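Local coordinates for DspB (Aggregatibacter actinomycetemcomitans, PDB 1YHT), which probably hydrolyses terminal N-acetylhexosamine units of a biofilm matrix polysaccharide, acting as a family 20 glycoside hydrolase and releasing bacteria from the biofilm, at residues G47-L52 with L270-Y275; W237-D242 with V306-N311; K300-G305 with A323-S328. All blocks are in the same frame, centred on the assembly; numbering follows the deposited sequence.

Interaction 1. Residues G47-L52 with L270-Y275; sequences GNFLHL and LNYNSY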
ATOM      1  N   GLY A  47     -12.498  10.643   8.048  1.00 11.38           N
ATOM      2  CA  GLY A  47     -11.935   9.370   7.547  1.00 10.50           C
ATOM      3  C   GLY A  47     -11.664   8.408   8.667  1.00 11.22           C
ATOM      4  O   GLY A  47     -11.834   8.751   9.877  1.00  9.89           O
ATOM      5  N   ASN A  48     -11.191   7.204   8.314  1.00 10.07           N
ATOM      6  CA  ASN A  48     -10.960   6.202   9.335  1.00 10.42           C
ATOM      7  C   ASN A  48      -9.768   5.252   9.186  1.00  9.48           C
ATOM      8  O   ASN A  48      -9.615   4.384  10.033  1.00  9.67           O
ATOM      9  CB  ASN A  48     -12.230   5.425   9.596  1.00 12.47           C
ATOM     10  CG  ASN A  48     -12.800   4.940   8.365  1.00 15.20           C
ATOM     11  OD1 ASN A  48     -12.061   4.601   7.449  1.00 15.62           O
ATOM     12  ND2 ASN A  48     -14.117   4.957   8.280  1.00 18.86           N
ATOM     13  N   PHE A  49      -8.915   5.438   8.172  1.00  7.66           N
ATOM     14  CA  PHE A  49      -7.716   4.621   8.070  1.00  7.45           C
ATOM     15  C   PHE A  49      -6.507   5.314   7.488  1.00  6.62           C
ATOM     16  O   PHE A  49      -6.600   6.270   6.693  1.00  4.95           O
ATOM     17  CB  PHE A  49      -7.997   3.262   7.385  1.00  7.19           C
ATOM     18  CG  PHE A  49      -8.157   3.321   5.891  1.00  6.04           C
ATOM     19  CD1 PHE A  49      -7.036   3.318   5.071  1.00  8.46           C
ATOM     20  CD2 PHE A  49      -9.412   3.273   5.301  1.00  8.22           C
ATOM     21  CE1 PHE A  49      -7.144   3.280   3.688  1.00  9.02           C
ATOM     22  CE2 PHE A  49      -9.565   3.228   3.897  1.00  9.43           C
ATOM     23  CZ  PHE A  49      -8.452   3.277   3.083  1.00  9.83           C
ATOM     24  N   LEU A  50      -5.364   4.783   7.918  1.00  6.67           N
ATOM     25  CA  LEU A  50      -4.045   5.107   7.352  1.00  7.08           C
ATOM     26  C   LEU A  50      -3.386   3.768   6.925  1.00  6.86           C
ATOM     27  O   LEU A  50      -3.038   2.935   7.774  1.00  6.63           O
ATOM     28  CB  LEU A  50      -3.188   5.828   8.403  1.00  6.61           C
ATOM     29  CG  LEU A  50      -1.720   6.120   7.978  1.00  7.91           C
ATOM     30  CD1 LEU A  50      -1.630   6.921   6.729  1.00  9.55           C
ATOM     31  CD2 LEU A  50      -1.039   6.913   9.104  1.00 11.71           C
ATOM     32  N   HIS A  51      -3.324   3.576   5.614  1.00  6.15           N
ATOM     33  CA  HIS A  51      -2.661   2.461   4.937  1.00  6.17           C
ATOM     34  C   HIS A  51      -1.187   2.813   4.773  1.00  6.34           C
ATOM     35  O   HIS A  51      -0.791   3.712   3.996  1.00  5.81           O
ATOM     36  CB  HIS A  51      -3.458   2.211   3.630  1.00  5.90           C
ATOM     37  CG  HIS A  51      -2.844   1.251   2.636  1.00  6.20           C
ATOM     38  ND1 HIS A  51      -3.434   1.024   1.402  1.00  6.72           N
ATOM     39  CD2 HIS A  51      -1.699   0.519   2.646  1.00  7.44           C
ATOM     40  CE1 HIS A  51      -2.681   0.190   0.706  1.00  9.73           C
ATOM     41  NE2 HIS A  51      -1.607  -0.110   1.421  1.00  5.30           N
ATOM     42  N   LEU A  52      -0.367   2.117   5.553  1.00  7.04           N
ATOM     43  CA  LEU A  52       1.060   2.425   5.671  1.00  7.27           C
ATOM     44  C   LEU A  52       1.876   1.533   4.790  1.00  6.41           C
ATOM     45  O   LEU A  52       2.130   0.358   5.128  1.00  5.01           O
ATOM     46  CB  LEU A  52       1.540   2.288   7.098  1.00  7.42           C
ATOM     47  CG  LEU A  52       2.824   3.062   7.416  1.00 11.53           C
ATOM     48  CD1 LEU A  52       2.598   4.597   7.324  1.00 15.23           C
ATOM     49  CD2 LEU A  52       3.383   2.688   8.786  1.00 11.66           C
ATOM     50  N   LEU A 270     -12.397  -1.130  -2.462  1.00  9.95           N
ATOM     51  CA  LEU A 270     -12.112   0.301  -2.269  1.00 10.03           C
ATOM     52  C   LEU A 270     -11.508   0.862  -3.540  1.00 10.20           C
ATOM     53  O   LEU A 270     -10.662   0.217  -4.174  1.00 10.17           O
ATOM     54  CB  LEU A 270     -11.144   0.548  -1.095  1.00  8.59           C
ATOM     55  CG  LEU A 270     -11.673   0.281   0.309  1.00  7.65           C
ATOM     56  CD1 LEU A 270     -11.744  -1.247   0.596  1.00  9.17           C
ATOM     57  CD2 LEU A 270     -10.815   0.981   1.359  1.00 10.00           C
ATOM     58  N   ASN A 271     -11.937   2.069  -3.881  1.00  8.73           N
ATOM     59  CA  ASN A 271     -11.541   2.709  -5.090  1.00  9.36           C
ATOM     60  C   ASN A 271     -10.284   3.543  -4.833  1.00  8.00           C
ATOM     61  O   ASN A 271     -10.306   4.519  -4.110  1.00  7.71           O
ATOM     62  CB  ASN A 271     -12.704   3.591  -5.589  1.00  9.09           C
ATOM     63  CG  ASN A 271     -12.438   4.224  -6.957  1.00 10.49           C
ATOM     64  OD1 ASN A 271     -11.365   4.056  -7.533  1.00 10.77           O
ATOM     65  ND2 ASN A 271     -13.445   4.942  -7.496  1.00  8.98           N
ATOM     66  N   TYR A 272      -9.194   3.143  -5.448  1.00  7.92           N
ATOM     67  CA  TYR A 272      -7.923   3.835  -5.314  1.00  8.69           C
ATOM     68  C   TYR A 272      -7.552   4.562  -6.621  1.00  9.55           C
ATOM     69  O   TYR A 272      -6.410   4.991  -6.774  1.00 10.51           O
ATOM     70  CB  TYR A 272      -6.846   2.845  -4.939  1.00  7.94           C
ATOM     71  CG  TYR A 272      -6.653   2.584  -3.440  1.00  7.11           C
ATOM     72  CD1 TYR A 272      -7.696   2.142  -2.641  1.00  6.76           C
ATOM     73  CD2 TYR A 272      -5.401   2.742  -2.837  1.00  5.49           C
ATOM     74  CE1 TYR A 272      -7.505   1.853  -1.278  1.00  7.61           C
ATOM     75  CE2 TYR A 272      -5.209   2.425  -1.485  1.00  5.46           C
ATOM     76  CZ  TYR A 272      -6.270   1.991  -0.701  1.00  5.96           C
ATOM     77  OH  TYR A 272      -6.114   1.644   0.666  1.00  5.42           O
ATOM     78  N   ASN A 273      -8.525   4.650  -7.553  1.00 11.12           N
ATOM     79  CA  ASN A 273      -8.344   5.247  -8.925  1.00 11.13           C
ATOM     80  C   ASN A 273      -7.118   6.114  -9.041  1.00 11.19           C
ATOM     81  O   ASN A 273      -7.120   7.233  -8.546  1.00 11.94           O
ATOM     82  CB  ASN A 273      -9.584   6.073  -9.297  1.00 11.35           C
ATOM     83  CG  ASN A 273      -9.523   6.669 -10.715  1.00 10.98           C
ATOM     84  OD1 ASN A 273      -8.452   6.884 -11.273  1.00 15.96           O
ATOM     85  ND2 ASN A 273     -10.684   6.938 -11.280  1.00  9.42           N
ATOM     86  N   SER A 274      -6.083   5.620  -9.729  1.00 11.46           N
ATOM     87  CA  SER A 274      -4.800   6.322  -9.816  1.00 11.86           C
ATOM     88  C   SER A 274      -4.905   7.670 -10.543  1.00 12.96           C
ATOM     89  O   SER A 274      -4.182   8.589 -10.236  1.00 13.62           O
ATOM     90  CB  SER A 274      -3.729   5.455 -10.479  1.00 12.48           C
ATOM     91  OG  SER A 274      -4.132   5.095 -11.788  1.00 12.45           O
ATOM     92  N   TYR A 275      -5.841   7.822 -11.467  1.00 13.02           N
ATOM     93  CA  TYR A 275      -5.942   9.128 -12.121  1.00 13.49           C
ATOM     94  C   TYR A 275      -6.252  10.280 -11.167  1.00 12.61           C
ATOM     95  O   TYR A 275      -5.594  11.321 -11.245  1.00 12.84           O
ATOM     96  CB  TYR A 275      -6.959   9.108 -13.239  1.00 14.92           C
ATOM     97  CG  TYR A 275      -6.945  10.392 -14.042  1.00 17.34           C
ATOM     98  CD1 TYR A 275      -5.961  10.634 -15.010  1.00 20.14           C
ATOM     99  CD2 TYR A 275      -7.879  11.369 -13.801  1.00 18.41           C
ATOM    100  CE1 TYR A 275      -5.940  11.825 -15.731  1.00 19.32           C
ATOM    101  CE2 TYR A 275      -7.885  12.551 -14.535  1.00 18.21           C
ATOM    102  CZ  TYR A 275      -6.934  12.756 -15.503  1.00 20.76           C
ATOM    103  OH  TYR A 275      -6.967  13.952 -16.170  1.00 22.09           O
TER

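Interaction 2. Residues W237-D242 with V306-N311; sequences WSYDGD and VWDGRN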
ATOM      1  N   TRP A 237      -6.834   0.077  -8.055  1.00  8.58           N
ATOM      2  CA  TRP A 237      -6.129   1.292  -8.462  1.00  9.46           C
ATOM      3  C   TRP A 237      -6.121   1.602  -9.961  1.00 10.53           C
ATOM      4  O   TRP A 237      -6.083   2.761 -10.351  1.00  8.82           O
ATOM      5  CB  TRP A 237      -4.725   1.314  -7.937  1.00  8.81           C
ATOM      6  CG  TRP A 237      -3.776   0.340  -8.519  1.00  9.58           C
ATOM      7  CD1 TRP A 237      -3.687  -0.984  -8.248  1.00  9.81           C
ATOM      8  CD2 TRP A 237      -2.745   0.626  -9.457  1.00  8.76           C
ATOM      9  NE1 TRP A 237      -2.672  -1.548  -8.960  1.00  9.00           N
ATOM     10  CE2 TRP A 237      -2.077  -0.586  -9.723  1.00  8.70           C
ATOM     11  CE3 TRP A 237      -2.322   1.790 -10.101  1.00  9.90           C
ATOM     12  CZ2 TRP A 237      -0.989  -0.669 -10.581  1.00  8.55           C
ATOM     13  CZ3 TRP A 237      -1.222   1.723 -10.967  1.00  9.67           C
ATOM     14  CH2 TRP A 237      -0.570   0.501 -11.203  1.00 10.76           C
ATOM     15  N   SER A 238      -6.123   0.543 -10.774  1.00 11.07           N
ATOM     16  CA  SER A 238      -6.136   0.695 -12.223  1.00 12.02           C
ATOM     17  C   SER A 238      -6.591  -0.613 -12.888  1.00 12.69           C
ATOM     18  O   SER A 238      -6.211  -1.713 -12.449  1.00 12.83           O
ATOM     19  CB  SER A 238      -4.733   1.032 -12.692  1.00 10.70           C
ATOM     20  OG  SER A 238      -4.717   1.317 -14.075  1.00 11.77           O
ATOM     21  N   TYR A 239      -7.355  -0.483 -13.968  1.00 14.28           N
ATOM     22  CA  TYR A 239      -7.721  -1.620 -14.815  1.00 14.68           C
ATOM     23  C   TYR A 239      -6.509  -2.241 -15.495  1.00 15.43           C
ATOM     24  O   TYR A 239      -6.505  -3.431 -15.796  1.00 15.68           O
ATOM     25  CB  TYR A 239      -8.718  -1.145 -15.888  1.00 15.57           C
ATOM     26  CG  TYR A 239      -9.779  -2.114 -16.407  1.00 15.74           C
ATOM     27  CD1 TYR A 239     -10.801  -1.629 -17.220  1.00 16.75           C
ATOM     28  CD2 TYR A 239      -9.751  -3.492 -16.146  1.00 17.99           C
ATOM     29  CE1 TYR A 239     -11.785  -2.447 -17.734  1.00 15.22           C
ATOM     30  CE2 TYR A 239     -10.745  -4.343 -16.698  1.00 16.28           C
ATOM     31  CZ  TYR A 239     -11.752  -3.789 -17.502  1.00 17.81           C
ATOM     32  OH  TYR A 239     -12.766  -4.541 -18.033  1.00 16.84           O
ATOM     33  N   ASP A 240      -5.481  -1.447 -15.761  1.00 15.69           N
ATOM     34  CA  ASP A 240      -4.399  -1.896 -16.638  1.00 16.60           C
ATOM     35  C   ASP A 240      -2.984  -1.548 -16.197  1.00 16.06           C
ATOM     36  O   ASP A 240      -2.012  -1.624 -16.992  1.00 15.23           O
ATOM     37  CB  ASP A 240      -4.681  -1.375 -18.058  1.00 18.24           C
ATOM     38  CG  ASP A 240      -4.846   0.151 -18.114  1.00 18.52           C
ATOM     39  OD1 ASP A 240      -4.329   0.853 -17.199  1.00 18.72           O
ATOM     40  OD2 ASP A 240      -5.485   0.630 -19.077  1.00 18.79           O
ATOM     41  N   GLY A 241      -2.841  -1.220 -14.918  1.00 15.58           N
ATOM     42  CA  GLY A 241      -1.549  -0.941 -14.362  1.00 16.13           C
ATOM     43  C   GLY A 241      -0.977   0.364 -14.837  1.00 16.16           C
ATOM     44  O   GLY A 241       0.218   0.616 -14.702  1.00 15.99           O
ATOM     45  N   ASP A 242      -1.841   1.192 -15.405  1.00 17.57           N
ATOM     46  CA  ASP A 242      -1.447   2.461 -15.997  1.00 18.74           C
ATOM     47  C   ASP A 242      -0.328   2.290 -17.005  1.00 19.62           C
ATOM     48  O   ASP A 242       0.535   3.141 -17.108  1.00 18.23           O
ATOM     49  CB  ASP A 242      -1.025   3.490 -14.909  1.00 18.58           C
ATOM     50  CG  ASP A 242      -2.169   3.885 -14.013  1.00 19.06           C
ATOM     51  OD1 ASP A 242      -3.344   3.573 -14.358  1.00 18.84           O
ATOM     52  OD2 ASP A 242      -1.878   4.524 -12.973  1.00 17.06           O
ATOM     53  N   VAL A 306     -16.455   6.695 -10.103  1.00 14.73           N
ATOM     54  CA  VAL A 306     -15.522   6.857 -11.149  1.00 14.98           C
ATOM     55  C   VAL A 306     -14.296   6.091 -10.718  1.00 15.31           C
ATOM     56  O   VAL A 306     -13.570   6.546  -9.827  1.00 15.50           O
ATOM     57  CB  VAL A 306     -15.220   8.310 -11.406  1.00 14.90           C
ATOM     58  CG1 VAL A 306     -14.137   8.479 -12.507  1.00 14.52           C
ATOM     59  CG2 VAL A 306     -16.503   9.065 -11.836  1.00 14.90           C
ATOM     60  N   TRP A 307     -14.074   4.931 -11.365  1.00 15.26           N
ATOM     61  CA  TRP A 307     -12.986   3.995 -10.970  1.00 15.17           C
ATOM     62  C   TRP A 307     -11.958   3.790 -12.060  1.00 15.48           C
ATOM     63  O   TRP A 307     -10.823   3.459 -11.755  1.00 14.40           O
ATOM     64  CB  TRP A 307     -13.541   2.633 -10.582  1.00 15.65           C
ATOM     65  CG  TRP A 307     -14.223   1.958 -11.716  1.00 17.07           C
ATOM     66  CD1 TRP A 307     -15.513   2.138 -12.116  1.00 19.26           C
ATOM     67  CD2 TRP A 307     -13.652   1.004 -12.621  1.00 17.52           C
ATOM     68  NE1 TRP A 307     -15.779   1.356 -13.211  1.00 19.73           N
ATOM     69  CE2 TRP A 307     -14.656   0.646 -13.542  1.00 17.92           C
ATOM     70  CE3 TRP A 307     -12.391   0.429 -12.748  1.00 17.55           C
ATOM     71  CZ2 TRP A 307     -14.434  -0.262 -14.580  1.00 17.77           C
ATOM     72  CZ3 TRP A 307     -12.170  -0.480 -13.780  1.00 17.89           C
ATOM     73  CH2 TRP A 307     -13.190  -0.814 -14.682  1.00 16.18           C
ATOM     74  N   ASP A 308     -12.347   3.950 -13.330  1.00 15.26           N
ATOM     75  CA  ASP A 308     -11.472   3.612 -14.457  1.00 15.20           C
ATOM     76  C   ASP A 308     -10.739   4.866 -14.967  1.00 17.52           C
ATOM     77  O   ASP A 308     -11.101   5.470 -16.012  1.00 16.78           O
ATOM     78  CB  ASP A 308     -12.252   2.878 -15.561  1.00 15.25           C
ATOM     79  CG  ASP A 308     -11.413   2.553 -16.791  1.00 15.31           C
ATOM     80  OD1 ASP A 308     -10.174   2.514 -16.738  1.00 15.82           O
ATOM     81  OD2 ASP A 308     -12.016   2.350 -17.859  1.00 19.47           O
ATOM     82  N   GLY A 309      -9.691   5.241 -14.232  1.00 18.01           N
ATOM     83  CA  GLY A 309      -8.934   6.454 -14.524  1.00 20.41           C
ATOM     84  C   GLY A 309      -9.888   7.632 -14.653  1.00 22.76           C
ATOM     85  O   GLY A 309     -10.803   7.789 -13.831  1.00 21.89           O
ATOM     86  N   ARG A 310      -9.698   8.445 -15.692  1.00 25.37           N
ATOM     87  CA  ARG A 310     -10.665   9.521 -15.992  1.00 27.87           C
ATOM     88  C   ARG A 310     -11.903   9.111 -16.756  1.00 28.48           C
ATOM     89  O   ARG A 310     -12.763   9.977 -17.002  1.00 29.17           O
ATOM     90  CB  ARG A 310     -10.026  10.742 -16.674  1.00 28.97           C
ATOM     91  CG  ARG A 310      -9.131  10.464 -17.886  1.00 31.93           C
ATOM     92  CD  ARG A 310      -8.795  11.809 -18.604  1.00 37.63           C
ATOM     93  NE  ARG A 310     -10.003  12.606 -18.828  1.00 42.13           N
ATOM     94  CZ  ARG A 310     -10.226  13.843 -18.361  1.00 45.54           C
ATOM     95  NH1 ARG A 310      -9.298  14.475 -17.655  1.00 45.66           N
ATOM     96  NH2 ARG A 310     -11.390  14.458 -18.622  1.00 45.00           N
ATOM     97  N   ASN A 311     -12.046   7.818 -17.077  1.00 28.82           N
ATOM     98  CA  ASN A 311     -13.158   7.339 -17.905  1.00 28.98           C
ATOM     99  C   ASN A 311     -14.486   7.306 -17.152  1.00 29.67           C
ATOM    100  O   ASN A 311     -14.600   6.720 -16.080  1.00 30.17           O
ATOM    101  CB  ASN A 311     -12.810   5.953 -18.516  1.00 29.23           C
ATOM    102  CG  ASN A 311     -13.942   5.351 -19.380  1.00 29.34           C
ATOM    103  OD1 ASN A 311     -14.883   6.051 -19.821  1.00 28.32           O
ATOM    104  ND2 ASN A 311     -13.846   4.038 -19.634  1.00 25.32           N
TER
HETATM  105  O   HOH W   1      -7.678   3.708 -12.604  1.00 15.09           O
HETATM  106  O   HOH W   2      -8.066   2.108 -14.828  1.00 16.00           O

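Interaction 3. Residues K300-G305 with A323-S328; sequences KNWDLG and AGAALS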
ATOM      1  N   LYS A 300     -14.473  18.918  -8.221  1.00 17.23           N
ATOM      2  CA  LYS A 300     -15.306  19.224  -9.403  1.00 17.83           C
ATOM      3  C   LYS A 300     -15.695  17.980 -10.207  1.00 17.13           C
ATOM      4  O   LYS A 300     -16.853  17.834 -10.610  1.00 16.94           O
ATOM      5  CB  LYS A 300     -14.514  20.172 -10.291  1.00 18.18           C
ATOM      6  CG  LYS A 300     -15.212  20.692 -11.543  1.00 21.81           C
ATOM      7  CD  LYS A 300     -15.761  22.075 -11.355  1.00 25.01           C
ATOM      8  CE  LYS A 300     -15.754  22.843 -12.684  1.00 25.98           C
ATOM      9  NZ  LYS A 300     -16.341  22.059 -13.776  1.00 27.77           N
ATOM     10  N   ASN A 301     -14.727  17.079 -10.369  1.00 15.78           N
ATOM     11  CA  ASN A 301     -14.755  16.030 -11.397  1.00 17.10           C
ATOM     12  C   ASN A 301     -14.731  14.584 -10.889  1.00 17.30           C
ATOM     13  O   ASN A 301     -15.068  13.677 -11.641  1.00 17.94           O
ATOM     14  CB  ASN A 301     -13.582  16.217 -12.394  1.00 16.62           C
ATOM     15  CG  ASN A 301     -13.569  17.601 -13.040  1.00 18.17           C
ATOM     16  OD1 ASN A 301     -12.594  18.362 -12.922  1.00 23.37           O
ATOM     17  ND2 ASN A 301     -14.633  17.936 -13.706  1.00 17.03           N
ATOM     18  N   TRP A 302     -14.306  14.337  -9.649  1.00 16.48           N
ATOM     19  CA  TRP A 302     -14.285  12.964  -9.163  1.00 16.72           C
ATOM     20  C   TRP A 302     -15.503  12.624  -8.320  1.00 17.81           C
ATOM     21  O   TRP A 302     -16.018  13.469  -7.571  1.00 20.46           O
ATOM     22  CB  TRP A 302     -12.990  12.635  -8.405  1.00 15.68           C
ATOM     23  CG  TRP A 302     -12.961  11.189  -7.999  1.00 13.87           C
ATOM     24  CD1 TRP A 302     -12.824  10.104  -8.811  1.00 11.23           C
ATOM     25  CD2 TRP A 302     -13.143  10.683  -6.679  1.00 12.11           C
ATOM     26  NE1 TRP A 302     -12.874   8.938  -8.065  1.00 13.06           N
ATOM     27  CE2 TRP A 302     -13.063   9.271  -6.752  1.00 14.19           C
ATOM     28  CE3 TRP A 302     -13.299  11.284  -5.427  1.00 12.68           C
ATOM     29  CZ2 TRP A 302     -13.167   8.466  -5.630  1.00 12.08           C
ATOM     30  CZ3 TRP A 302     -13.439  10.470  -4.319  1.00 12.64           C
ATOM     31  CH2 TRP A 302     -13.404   9.073  -4.440  1.00 12.36           C
ATOM     32  N   ASP A 303     -15.995  11.398  -8.458  1.00 16.90           N
ATOM     33  CA  ASP A 303     -16.910  10.835  -7.469  1.00 17.21           C
ATOM     34  C   ASP A 303     -16.592   9.370  -7.266  1.00 16.03           C
ATOM     35  O   ASP A 303     -15.848   8.748  -8.060  1.00 15.25           O
ATOM     36  CB  ASP A 303     -18.408  11.030  -7.817  1.00 18.01           C
ATOM     37  CG  ASP A 303     -18.852  10.258  -9.027  1.00 20.59           C
ATOM     38  OD1 ASP A 303     -19.093   9.038  -8.905  1.00 21.88           O
ATOM     39  OD2 ASP A 303     -19.031  10.907 -10.093  1.00 24.21           O
ATOM     40  N   LEU A 304     -17.155   8.811  -6.205  1.00 15.06           N
ATOM     41  CA  LEU A 304     -16.731   7.475  -5.762  1.00 14.90           C
ATOM     42  C   LEU A 304     -16.921   6.389  -6.852  1.00 15.12           C
ATOM     43  O   LEU A 304     -16.214   5.375  -6.850  1.00 15.71           O
ATOM     44  CB  LEU A 304     -17.457   7.097  -4.473  1.00 14.94           C
ATOM     45  CG  LEU A 304     -17.047   5.770  -3.856  1.00 14.76           C
ATOM     46  CD1 LEU A 304     -15.507   5.793  -3.489  1.00 12.09           C
ATOM     47  CD2 LEU A 304     -17.919   5.434  -2.670  1.00 14.02           C
ATOM     48  N   GLY A 305     -17.852   6.607  -7.774  1.00 14.26           N
ATOM     49  CA  GLY A 305     -18.164   5.631  -8.808  1.00 14.70           C
ATOM     50  C   GLY A 305     -17.283   5.674 -10.036  1.00 14.48           C
ATOM     51  O   GLY A 305     -17.363   4.800 -10.926  1.00 15.88           O
ATOM     52  N   ALA A 323     -16.953   0.136  -1.158  1.00 13.40           N
ATOM     53  CA  ALA A 323     -16.721   0.117   0.283  1.00 13.28           C
ATOM     54  C   ALA A 323     -16.026   1.420   0.775  1.00 12.58           C
ATOM     55  O   ALA A 323     -16.156   1.793   1.910  1.00 13.20           O
ATOM     56  CB  ALA A 323     -15.914  -1.131   0.629  1.00 14.27           C
ATOM     57  N   GLY A 324     -15.376   2.145  -0.121  1.00 12.07           N
ATOM     58  CA  GLY A 324     -14.561   3.309   0.268  1.00 11.17           C
ATOM     59  C   GLY A 324     -13.540   3.696  -0.785  1.00 10.03           C
ATOM     60  O   GLY A 324     -13.680   3.318  -1.961  1.00  9.24           O
ATOM     61  N   ALA A 325     -12.510   4.441  -0.345  1.00  8.53           N
ATOM     62  CA  ALA A 325     -11.528   5.078  -1.239  1.00  8.80           C
ATOM     63  C   ALA A 325     -10.392   5.617  -0.443  1.00  9.00           C
ATOM     64  O   ALA A 325     -10.520   5.845   0.766  1.00 10.53           O
ATOM     65  CB  ALA A 325     -12.174   6.224  -2.033  1.00  8.59           C
ATOM     66  N   ALA A 326      -9.263   5.806  -1.096  1.00  9.93           N
ATOM     67  CA  ALA A 326      -8.113   6.448  -0.444  1.00  9.23           C
ATOM     68  C   ALA A 326      -7.369   7.327  -1.404  1.00  8.14           C
ATOM     69  O   ALA A 326      -7.328   7.042  -2.598  1.00  9.27           O
ATOM     70  CB  ALA A 326      -7.189   5.404   0.104  1.00  9.43           C
ATOM     71  N   LEU A 327      -6.805   8.408  -0.882  1.00  7.39           N
ATOM     72  CA  LEU A 327      -5.712   9.118  -1.533  1.00  6.59           C
ATOM     73  C   LEU A 327      -4.426   8.351  -1.286  1.00  7.17           C
ATOM     74  O   LEU A 327      -4.132   8.045  -0.135  1.00  7.40           O
ATOM     75  CB  LEU A 327      -5.505  10.498  -0.933  1.00  5.98           C
ATOM     76  CG  LEU A 327      -4.407  11.397  -1.534  1.00  7.27           C
ATOM     77  CD1 LEU A 327      -4.721  11.854  -2.930  1.00  9.11           C
ATOM     78  CD2 LEU A 327      -4.191  12.674  -0.661  1.00  8.36           C
ATOM     79  N   SER A 328      -3.635   8.157  -2.323  1.00  6.13           N
ATOM     80  CA  SER A 328      -2.306   7.578  -2.218  1.00  7.05           C
ATOM     81  C   SER A 328      -1.229   8.628  -2.525  1.00  7.43           C
ATOM     82  O   SER A 328      -1.253   9.259  -3.571  1.00  8.33           O
ATOM     83  CB  SER A 328      -2.195   6.392  -3.200  1.00  6.56           C
ATOM     84  OG  SER A 328      -3.043   5.285  -2.852  1.00  8.03           O
TER

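Interaction 1. Residues G47-L52 with L270-Y275
The polar part of this contact is one side-chain hydrogen bond between H51 and Y272. H51 ND1 and Y272 OH lie 2.8 Å apart at a nearly straight 162°, and either atom could be the donor. The phenol oxygen sits at the rim of the imidazole, near its plane, while ND1 in turn lies close to the plane of the tyrosine ring. The two rings therefore meet rim to rim, with planes at 57° and neither over the face of the other. On H51, CG stands opposite the backbone N (chi1 170°), which carries the imidazole out from its strand to the tyrosine hydroxyl. The far nitrogen, NE2, is bonded to E114, so the imidazole is bonded at both nitrogens and stacked on a face by H179.

The setting is the interior of a TIM barrel, the catalytic fold of glycoside hydrolase family 20. Strands 49-53 and 269-271 are not neighbours in the sheet, since strands 18-24 and 324-329 run between them; the CA atoms of H51 and Y272 are 11.6 Å apart, and long side chains must span the gap. Y272 follows directly on its strand and also meets the W216 ring at about a right angle.

Apolar packing lies alongside the polar bond. F49 and L270 approach from opposite directions, F49 CE2 reaching L270 CD2 at 3.6 Å. The other flank of the same phenyl ring serves the tyrosine: F49 CE1 is 3.6 Å from Y272 OH, an oblique approach that puts hydrocarbon beside the bonded hydroxyl. A326 of strand 324-329 touches both F49 and Y272.

Within 270-275, an Asx turn shapes the strand's exit, N273 N donating to N271 OD1 at 2.9 Å.

Interaction 2. Residues W237-D242 with V306-N311
Y239 and D308 bring the two backbones closest, their CA atoms 6.4 Å apart, in a meeting of irregular chain with no regular strand or helix on either side. The pairing is one of loops on a TIM barrel: 237-242 comes just after strand 233-236, whereas residues 306-311 belong to the long connection between helix 287-301 and strand 324-329. A type II' beta turn from D308 to N311 folds the second loop back, with G309 at the position where positive phi favours glycine.

Aromatic packing carries the apolar half. W307 brings the outer end of its indole over one face of the Y239 ring, W307 CH2 coming to 3.6 Å from Y239 CD1. The planes are inclined at 57°, so the pair is neither a parallel stack nor an edge-to-face one. On W307, CG lies between the backbone N and the carbonyl carbon (chi1 63°), and this turns the indole back so that D308 CB rests over the centre of one of its faces.

The polar half is indirect. No direct hydrogen bond crosses between the loops; two waters do the bridging. One donates to W237 O and accepts from G309 N, at 3.0 Å from the latter. The other accepts from Y239 N at 2.8 Å and donates to D308 OD1 at 2.9 Å. D240 OD2 and D308 OD1 lie 5.6 Å apart, and R253 of helix 246-255 makes a salt bridge to each, which would be expected to offset their mutual repulsion. D308 OD2, the second carboxylate oxygen, accepts from N314 and, within the turn, from N311 ND2 at 3.1 Å, which comes from above the carboxylate plane.

Interaction 3. Residues K300-G305 with A323-S328
L304 and W302 converge on the single methyl group of A325, L304 CD1 at 3.7 Å from A325 CB and W302 CH2 at 3.9 Å. The same leucine branch also lies against the strand backbone, its CD1 3.4 Å from G324 O, a packing contact with a carbonyl that belongs to the sheet. The indole reaches the methyl obliquely with the outer corner of its six-membered ring. Both residues set CG opposite the backbone N (chi1 -176° in each), which places the indole and the isobutyl group against strand 324-329.

The next shell fixes these groups. W302 NE1 bonds to V306 O, tying the indole to its own chain a few residues on, and Y276 meets the ring at an inclination of about 45°. T357 of helix 339-358 touches both W302 and A325. Between the two apolar residues, D303 makes an Asx turn: G305 N donates to D303 OD1 at 3.0 Å, while the second carboxylate oxygen forms a salt bridge with R315. That turn bends the chain just after helix 287-301 ends.

Side chains alternate along the strand, A325 facing this outer layer while A326 packs on Y272 inside. Such alternation between a helix-side surface and an interior is characteristic of a TIM-barrel strand.

How the interactions relate
Along the chain, interactions 1 and 2 cross, as do 2 and 3, whereas interaction 1 closes before interaction 3 opens. Interactions 1 and 3 have centres about 8 Å apart and reach the same sheet through adjacent strands, 269-271 in interaction 1 and 324-329 in interaction 3: N271 N bonds to G324 O, while N271 ND2 reaches L304 O. Interaction 1 lies inside the barrel and interaction 3 on its outer side. Interaction 2, its centre about 14 Å from that of interaction 1 and 12 Å from that of interaction 3, joins loops; S274 OG meets D242 OD2 and N273 ND2 meets G309 O. Segments 300-305 and 306-311 are continuous, so one connection packs on the barrel wall and then meets the loops that follow strands 233-236 and 269-271.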